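PDB 2DPW: MobA-like NTP transferase domain-containing protein, which is of unknown function but probably transfers nucleotidyl groups from a nucleoside triphosphate to an acceptor. Local coordinates for residues L8-K12 with G22-L26. Residues are numbered along the deposited sequence; the frame is centred on the assembly and turned at random.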
loop_
_atom_site.group_PDB
_atom_site.type_symbol
_atom_site.label_atom_id
_atom_site.label_comp_id
_atom_site.label_asym_id
_atom_site.label_seq_id
_atom_site.Cartn_x
_atom_site.Cartn_y
_atom_site.Cartn_z
ATOM N N LEU A 8 5.698 2.511 5.706
ATOM C CA LEU A 8 6.871 2.710 4.880
ATOM C C LEU A 8 6.804 4.127 4.368
ATOM O O LEU A 8 6.410 4.378 3.234
ATOM C CB LEU A 8 6.854 1.716 3.724
ATOM C CG LEU A 8 6.836 0.255 4.178
ATOM C CD1 LEU A 8 6.815 -0.644 2.964
ATOM C CD2 LEU A 8 8.063 -0.036 5.049
ATOM N N ALA A 9 7.165 5.055 5.240
ATOM C CA ALA A 9 7.162 6.466 4.911
ATOM C C ALA A 9 8.530 6.798 4.371
ATOM O O ALA A 9 8.827 7.948 4.050
ATOM C CB ALA A 9 6.879 7.290 6.145
ATOM N N GLY A 10 9.369 5.777 4.279
ATOM C CA GLY A 10 10.702 5.987 3.768
ATOM C C GLY A 10 10.633 6.501 2.347
ATOM O O GLY A 10 9.601 6.392 1.678
ATOM N N GLY A 11 11.733 7.074 1.883
ATOM C CA GLY A 11 11.758 7.581 0.533
ATOM C C GLY A 11 12.118 9.043 0.429
ATOM O O GLY A 11 11.420 9.912 0.943
ATOM N N LYS A 12 13.235 9.307 -0.233
ATOM C CA LYS A 12 13.690 10.672 -0.459
ATOM C C LYS A 12 12.914 11.160 -1.683
ATOM O O LYS A 12 12.457 10.337 -2.489
ATOM C CB LYS A 12 15.194 10.686 -0.749
ATOM C CG LYS A 12 15.770 12.060 -1.070
ATOM C CD LYS A 12 15.686 12.399 -2.557
ATOM C CE LYS A 12 16.356 13.735 -2.860
ATOM N NZ LYS A 12 16.419 13.967 -4.323
ATOM N N GLY A 22 12.769 16.320 2.553
ATOM C CA GLY A 22 13.559 15.225 2.013
ATOM C C GLY A 22 12.649 14.064 1.641
ATOM O O GLY A 22 12.671 13.602 0.501
ATOM N N SER A 23 11.851 13.600 2.606
ATOM C CA SER A 23 10.901 12.509 2.392
ATOM C C SER A 23 9.505 13.113 2.249
ATOM O O SER A 23 9.132 14.012 2.997
ATOM C CB SER A 23 10.909 11.542 3.580
ATOM O OG SER A 23 10.020 10.452 3.364
ATOM N N LYS A 24 8.735 12.613 1.292
ATOM C CA LYS A 24 7.383 13.121 1.035
ATOM C C LYS A 24 6.445 13.000 2.256
ATOM O O LYS A 24 5.558 13.845 2.470
ATOM C CB LYS A 24 6.782 12.385 -0.175
ATOM C CG LYS A 24 5.339 12.736 -0.426
ATOM C CD LYS A 24 4.634 11.679 -1.252
ATOM C CE LYS A 24 4.921 11.813 -2.739
ATOM N NZ LYS A 24 4.195 10.705 -3.467
ATOM N N ALA A 25 6.664 11.956 3.055
ATOM C CA ALA A 25 5.852 11.689 4.249
ATOM C C ALA A 25 5.911 12.783 5.324
ATOM O O ALA A 25 4.987 12.932 6.136
ATOM C CB ALA A 25 6.265 10.361 4.856
ATOM N N LEU A 26 7.008 13.532 5.334
ATOM C CA LEU A 26 7.205 14.596 6.310
ATOM C C LEU A 26 6.724 15.945 5.778
ATOM O O LEU A 26 6.842 16.972 6.442
ATOM C CB LEU A 26 8.684 14.683 6.702
ATOM C CG LEU A 26 9.367 13.409 7.228
ATOM C CD1 LEU A 26 10.865 13.641 7.408
ATOM C CD2 LEU A 26 8.720 12.986 8.550
#
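The loop leaving strand 4-8 runs through L8-K12 and comes back as G22-L26 in nearly the opposite direction, 159° apart end to end, so that the CA atoms of K12 and S23 lie 4.4 Å apart and those of A9 and A25 5.4 Å. G11 and G22 adopt backbone angles at which a CB would clash with the preceding carbonyl oxygen. Close backbone approach brings CA of K12 to 3.2 Å from O of G22, and CA of S23 to 3.0 Å from O of G11, as CA-H...O contacts. A 3-10 turn, 24-26, is closed by the backbone hydrogen bond from L26 N to S23 O, 3.2 Å. S23, short and polar, fits between the two segments: its OG lies 2.8 Å from O of G11 and 2.9 Å from O of A9, two acceptors competing for one proton. The small side chains of A9 and A25 suit their close approach, CB to CB 3.4 Å. K24 sends its long chain away, its ammonium forming salt bridges with D225 and D93. The Leu-Ala-Gly-Gly run L8-G11, followed by K24, matches the glycine-rich signature loop of GT-A nucleotidyltransferases, which in relatives binds the nucleotide; a similar role is probable here. V35 of helix 35-44 packs on both alanines, while Y51 of strand 48-52 touches A9 and L26.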